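Local coordinates for putative metal binding protein (Coccidioides immitis, PDB 3CVG) that probably binds a metal ion or another small ligand as a periplasmic-type binding protein, at residues Phe103-Asn115 and Arg216-Asp228. Numbering follows the deposited sequence.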
loop_
_atom_site.group_PDB
_atom_site.type_symbol
_atom_site.label_atom_id
_atom_site.label_comp_id
_atom_site.label_asym_id
_atom_site.label_seq_id
_atom_site.Cartn_x
_atom_site.Cartn_y
_atom_site.Cartn_z
ATOM N N PHE A 103 2.664 6.118 -8.537
ATOM C CA PHE A 103 2.634 4.756 -9.041
ATOM C C PHE A 103 1.389 4.025 -8.558
ATOM O O PHE A 103 0.618 4.557 -7.757
ATOM C CB PHE A 103 3.916 4.003 -8.639
ATOM C CG PHE A 103 4.115 3.861 -7.154
ATOM C CD1 PHE A 103 3.527 2.810 -6.452
ATOM C CD2 PHE A 103 4.906 4.771 -6.457
ATOM C CE1 PHE A 103 3.724 2.670 -5.084
ATOM C CE2 PHE A 103 5.110 4.639 -5.083
ATOM C CZ PHE A 103 4.516 3.584 -4.399
ATOM N N ARG A 104 1.188 2.815 -9.067
ATOM C CA ARG A 104 0.025 2.019 -8.698
ATOM C C ARG A 104 0.419 0.679 -8.076
ATOM O O ARG A 104 1.102 -0.142 -8.698
ATOM C CB ARG A 104 -0.870 1.799 -9.930
ATOM C CG ARG A 104 -1.634 3.067 -10.378
ATOM C CD ARG A 104 -2.373 2.896 -11.725
ATOM N NE ARG A 104 -1.448 2.828 -12.862
ATOM C CZ ARG A 104 -1.821 2.770 -14.141
ATOM N NH1 ARG A 104 -3.107 2.768 -14.475
ATOM N NH2 ARG A 104 -0.901 2.706 -15.097
ATOM N N ASP A 105 -0.005 0.483 -6.830
ATOM C CA ASP A 105 0.260 -0.752 -6.107
ATOM C C ASP A 105 -1.034 -1.559 -6.186
ATOM O O ASP A 105 -2.057 -1.048 -6.647
ATOM C CB ASP A 105 0.634 -0.432 -4.655
ATOM C CG ASP A 105 0.924 -1.682 -3.831
ATOM O OD1 ASP A 105 1.322 -2.714 -4.412
ATOM O OD2 ASP A 105 0.771 -1.618 -2.592
ATOM N N HIS A 106 -1.006 -2.814 -5.754
ATOM C CA HIS A 106 -2.206 -3.634 -5.837
ATOM C C HIS A 106 -2.425 -4.511 -4.608
ATOM O O HIS A 106 -1.485 -5.095 -4.074
ATOM C CB HIS A 106 -2.152 -4.516 -7.090
ATOM C CG HIS A 106 -1.805 -3.765 -8.342
ATOM N ND1 HIS A 106 -0.506 -3.488 -8.709
ATOM C CD2 HIS A 106 -2.594 -3.172 -9.274
ATOM C CE1 HIS A 106 -0.506 -2.758 -9.809
ATOM N NE2 HIS A 106 -1.760 -2.551 -10.172
ATOM N N PHE A 107 -3.674 -4.576 -4.158
ATOM C CA PHE A 107 -4.041 -5.412 -3.016
ATOM C C PHE A 107 -4.517 -6.750 -3.597
ATOM O O PHE A 107 -4.818 -6.845 -4.792
ATOM C CB PHE A 107 -5.207 -4.781 -2.231
ATOM C CG PHE A 107 -4.823 -3.571 -1.406
ATOM C CD1 PHE A 107 -4.011 -3.702 -0.284
ATOM C CD2 PHE A 107 -5.312 -2.304 -1.733
ATOM C CE1 PHE A 107 -3.694 -2.590 0.510
ATOM C CE2 PHE A 107 -5.001 -1.188 -0.951
ATOM C CZ PHE A 107 -4.189 -1.334 0.175
HETATM N N MSE A 108 -4.571 -7.783 -2.764
HETATM C CA MSE A 108 -5.074 -9.077 -3.206
HETATM C C MSE A 108 -5.749 -9.822 -2.060
HETATM O O MSE A 108 -5.374 -9.663 -0.891
HETATM C CB MSE A 108 -3.963 -9.951 -3.825
HETATM C CG MSE A 108 -2.545 -9.771 -3.281
HETATM SE SE MSE A 108 -1.209 -10.796 -4.336
HETATM C CE MSE A 108 -1.482 -12.556 -3.590
ATOM N N LEU A 109 -6.780 -10.591 -2.397
ATOM C CA LEU A 109 -7.482 -11.405 -1.411
ATOM C C LEU A 109 -6.950 -12.811 -1.625
ATOM O O LEU A 109 -7.041 -13.356 -2.729
ATOM C CB LEU A 109 -8.990 -11.394 -1.650
ATOM C CG LEU A 109 -9.782 -12.321 -0.726
ATOM C CD1 LEU A 109 -9.660 -11.838 0.729
ATOM C CD2 LEU A 109 -11.236 -12.361 -1.173
ATOM N N ILE A 110 -6.358 -13.384 -0.587
ATOM C CA ILE A 110 -5.818 -14.728 -0.693
ATOM C C ILE A 110 -6.452 -15.594 0.395
ATOM O O ILE A 110 -6.974 -15.077 1.385
ATOM C CB ILE A 110 -4.275 -14.705 -0.564
ATOM C CG1 ILE A 110 -3.855 -14.292 0.851
ATOM C CG2 ILE A 110 -3.686 -13.709 -1.562
ATOM C CD1 ILE A 110 -3.739 -15.456 1.822
ATOM N N GLY A 111 -6.425 -16.909 0.201
ATOM C CA GLY A 111 -7.006 -17.812 1.181
ATOM C C GLY A 111 -6.448 -19.216 1.025
ATOM O O GLY A 111 -5.664 -19.476 0.109
ATOM N N PRO A 112 -6.836 -20.153 1.904
ATOM C CA PRO A 112 -6.339 -21.528 1.823
ATOM C C PRO A 112 -6.855 -22.311 0.616
ATOM O O PRO A 112 -7.938 -22.039 0.098
ATOM C CB PRO A 112 -6.804 -22.134 3.145
ATOM C CG PRO A 112 -8.116 -21.464 3.366
ATOM C CD PRO A 112 -7.823 -20.011 2.993
ATOM N N PRO A 113 -6.072 -23.295 0.149
ATOM C CA PRO A 113 -6.446 -24.130 -0.995
ATOM C C PRO A 113 -7.789 -24.836 -0.782
ATOM O O PRO A 113 -8.514 -25.089 -1.734
ATOM C CB PRO A 113 -5.286 -25.119 -1.091
ATOM C CG PRO A 113 -4.125 -24.304 -0.630
ATOM C CD PRO A 113 -4.684 -23.564 0.564
ATOM N N SER A 114 -8.120 -25.144 0.468
ATOM C CA SER A 114 -9.383 -25.823 0.770
ATOM C C SER A 114 -10.599 -24.966 0.436
ATOM O O SER A 114 -11.699 -25.486 0.259
ATOM C CB SER A 114 -9.429 -26.237 2.245
ATOM O OG SER A 114 -9.145 -25.138 3.096
ATOM N N ASN A 115 -10.400 -23.651 0.372
ATOM C CA ASN A 115 -11.466 -22.723 0.022
ATOM C C ASN A 115 -12.802 -23.041 0.704
ATOM O O ASN A 115 -13.807 -23.298 0.039
ATOM C CB ASN A 115 -11.625 -22.720 -1.510
ATOM C CG ASN A 115 -12.493 -21.585 -2.017
ATOM O OD1 ASN A 115 -12.711 -20.589 -1.322
ATOM N ND2 ASN A 115 -12.977 -21.720 -3.251
ATOM N N ARG A 216 3.614 -19.902 -0.780
ATOM C CA ARG A 216 2.692 -19.478 -1.826
ATOM C C ARG A 216 1.914 -20.667 -2.373
ATOM O O ARG A 216 0.839 -20.504 -2.943
ATOM C CB ARG A 216 3.447 -18.774 -2.958
ATOM C CG ARG A 216 4.223 -17.555 -2.502
ATOM C CD ARG A 216 5.001 -16.933 -3.659
ATOM N NE ARG A 216 6.195 -16.245 -3.181
ATOM C CZ ARG A 216 7.004 -15.530 -3.956
ATOM N NH1 ARG A 216 6.746 -15.408 -5.253
ATOM N NH2 ARG A 216 8.068 -14.938 -3.434
ATOM N N ASP A 217 2.456 -21.866 -2.194
ATOM C CA ASP A 217 1.783 -23.073 -2.654
ATOM C C ASP A 217 0.735 -23.529 -1.641
ATOM O O ASP A 217 -0.097 -24.382 -1.935
ATOM C CB ASP A 217 2.799 -24.191 -2.882
ATOM C CG ASP A 217 3.517 -24.058 -4.203
ATOM O OD1 ASP A 217 2.844 -24.130 -5.254
ATOM O OD2 ASP A 217 4.753 -23.881 -4.195
ATOM N N GLN A 218 0.782 -22.950 -0.447
ATOM C CA GLN A 218 -0.159 -23.286 0.616
ATOM C C GLN A 218 -1.295 -22.260 0.663
ATOM O O GLN A 218 -2.069 -22.198 1.624
ATOM C CB GLN A 218 0.586 -23.337 1.955
ATOM C CG GLN A 218 1.582 -24.499 2.041
ATOM C CD GLN A 218 2.526 -24.387 3.222
ATOM O OE1 GLN A 218 2.101 -24.123 4.348
ATOM N NE2 GLN A 218 3.813 -24.604 2.975
HETATM N N MSE A 219 -1.390 -21.457 -0.391
HETATM C CA MSE A 219 -2.427 -20.440 -0.491
HETATM C C MSE A 219 -2.863 -20.252 -1.940
HETATM O O MSE A 219 -2.175 -20.680 -2.871
HETATM C CB MSE A 219 -1.936 -19.099 0.081
HETATM C CG MSE A 219 -0.589 -18.627 -0.466
HETATM SE SE MSE A 219 -0.514 -16.682 -0.673
HETATM C CE MSE A 219 -1.474 -16.580 -2.336
ATOM N N VAL A 220 -4.007 -19.603 -2.119
ATOM C CA VAL A 220 -4.571 -19.341 -3.434
ATOM C C VAL A 220 -4.925 -17.862 -3.571
ATOM O O VAL A 220 -5.420 -17.255 -2.626
ATOM C CB VAL A 220 -5.871 -20.170 -3.653
ATOM C CG1 VAL A 220 -6.590 -19.692 -4.897
ATOM C CG2 VAL A 220 -5.538 -21.665 -3.763
ATOM N N ILE A 221 -4.668 -17.286 -4.743
ATOM C CA ILE A 221 -5.002 -15.880 -4.980
ATOM C C ILE A 221 -6.419 -15.862 -5.528
ATOM O O ILE A 221 -6.648 -16.276 -6.663
ATOM C CB ILE A 221 -4.061 -15.227 -6.030
ATOM C CG1 ILE A 221 -2.636 -15.183 -5.490
ATOM C CG2 ILE A 221 -4.552 -13.807 -6.381
ATOM C CD1 ILE A 221 -1.592 -14.784 -6.534
ATOM N N TYR A 222 -7.372 -15.399 -4.727
ATOM C CA TYR A 222 -8.760 -15.355 -5.170
ATOM C C TYR A 222 -9.094 -14.085 -5.942
ATOM O O TYR A 222 -10.040 -14.059 -6.723
ATOM C CB TYR A 222 -9.697 -15.530 -3.969
ATOM C CG TYR A 222 -9.632 -16.929 -3.401
ATOM C CD1 TYR A 222 -10.204 -18.001 -4.087
ATOM C CD2 TYR A 222 -8.936 -17.197 -2.222
ATOM C CE1 TYR A 222 -10.076 -19.304 -3.627
ATOM C CE2 TYR A 222 -8.802 -18.506 -1.750
ATOM C CZ TYR A 222 -9.376 -19.552 -2.463
ATOM O OH TYR A 222 -9.218 -20.851 -2.037
ATOM N N LYS A 223 -8.313 -13.031 -5.732
ATOM C CA LYS A 223 -8.551 -11.783 -6.441
ATOM C C LYS A 223 -7.349 -10.877 -6.295
ATOM O O LYS A 223 -6.873 -10.646 -5.186
ATOM C CB LYS A 223 -9.792 -11.073 -5.889
ATOM C CG LYS A 223 -10.191 -9.814 -6.663
ATOM C CD LYS A 223 -10.573 -10.128 -8.107
ATOM C CE LYS A 223 -11.028 -8.874 -8.860
ATOM N NZ LYS A 223 -9.967 -7.802 -8.978
ATOM N N LYS A 224 -6.860 -10.382 -7.429
ATOM C CA LYS A 224 -5.716 -9.482 -7.467
ATOM C C LYS A 224 -6.184 -8.182 -8.100
ATOM O O LYS A 224 -6.883 -8.196 -9.117
ATOM C CB LYS A 224 -4.581 -10.078 -8.309
ATOM C CG LYS A 224 -3.308 -9.238 -8.291
ATOM C CD LYS A 224 -2.285 -9.739 -9.306
ATOM C CE LYS A 224 -0.948 -9.028 -9.141
ATOM N NZ LYS A 224 0.075 -9.520 -10.114
ATOM N N GLY A 225 -5.808 -7.060 -7.499
ATOM C CA GLY A 225 -6.220 -5.778 -8.036
ATOM C C GLY A 225 -5.658 -5.504 -9.423
ATOM O O GLY A 225 -4.525 -5.875 -9.721
ATOM N N THR A 226 -6.462 -4.875 -10.272
ATOM C CA THR A 226 -6.029 -4.522 -11.623
ATOM C C THR A 226 -5.711 -3.036 -11.597
ATOM O O THR A 226 -5.724 -2.416 -10.535
ATOM C CB THR A 226 -7.145 -4.744 -12.675
ATOM O OG1 THR A 226 -8.249 -3.880 -12.393
ATOM C CG2 THR A 226 -7.617 -6.182 -12.664
ATOM N N ASN A 227 -5.428 -2.456 -12.760
ATOM C CA ASN A 227 -5.139 -1.030 -12.816
ATOM C C ASN A 227 -6.365 -0.208 -13.173
ATOM O O ASN A 227 -6.268 1.002 -13.359
ATOM C CB ASN A 227 -4.011 -0.740 -13.812
ATOM C CG ASN A 227 -2.658 -1.133 -13.273
ATOM O OD1 ASN A 227 -2.217 -0.623 -12.244
ATOM N ND2 ASN A 227 -1.994 -2.049 -13.955
ATOM N N ASP A 228 -7.518 -0.855 -13.291
ATOM C CA ASP A 228 -8.733 -0.112 -13.596
ATOM C C ASP A 228 -8.934 0.887 -12.463
ATOM O O ASP A 228 -8.821 0.533 -11.287
ATOM C CB ASP A 228 -9.936 -1.046 -13.705
ATOM C CG ASP A 228 -9.829 -1.996 -14.886
ATOM O OD1 ASP A 228 -9.173 -1.630 -15.887
ATOM O OD2 ASP A 228 -10.412 -3.105 -14.821
HETATM O O HOH W 1 -5.528 3.531 -13.004
#
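Chi1 of -69° sets the ring of Y222 anti to its carbonyl carbon and beside its backbone N, and N115, its CG anti to the backbone N, crosses it at a slant, amide and ring planes 33° apart, with N115 CB 3.1 Å from Y222 OH. Laid this way, the tyrosine runs its edge past G111 and lets OH donate to P112 O at 2.8 Å. N115 N, closing a type I turn, reaches that carbonyl from the opposite face of its plane, while the amide OD1 of N115 accepts from L119 N and bonds to Y200 OH. Y222 gets here because it sits in a classic beta bulge of the antiparallel pair 103-111 and 220-224: Y222 N (2.9 Å) and K223 N (3.3 Å) both donate to L109 O, and L109 N returns a bond to K223 O. Beyond the bulge the ladder runs on, with G225 N to F107 O on one side and G111 and V220 bonded both ways on the other. M108 and I110 share a face with I221; there the M108 methyl CE presses on I221 CG1 at 3.4 Å, tight for two carbons, and M219 CE lies against I110 CG2. Beyond the ladder between these two segments, H106 NE2 donates to N227 OD1 (2.9 Å, 161° at the hydrogen), in its own ring plane but from above the amide plane. That same oxygen lies over one face of the R104 guanidinium, whose NH2 goes to P281 O; a water joins R104 NH1 to N227 O. The long strand 100-111 also pairs with 234-241 and carries F107, whose side chain lies about 5 Å from a bound calcium. Chemically, then, the bulge spends one carbonyl on two amides and turns a tyrosine toward the partner strand, where its OH bonds just past the strand's end, while N227 is gripped at both ends of its amide, OD1 by H106 NE2 and ND2 by S280 OG.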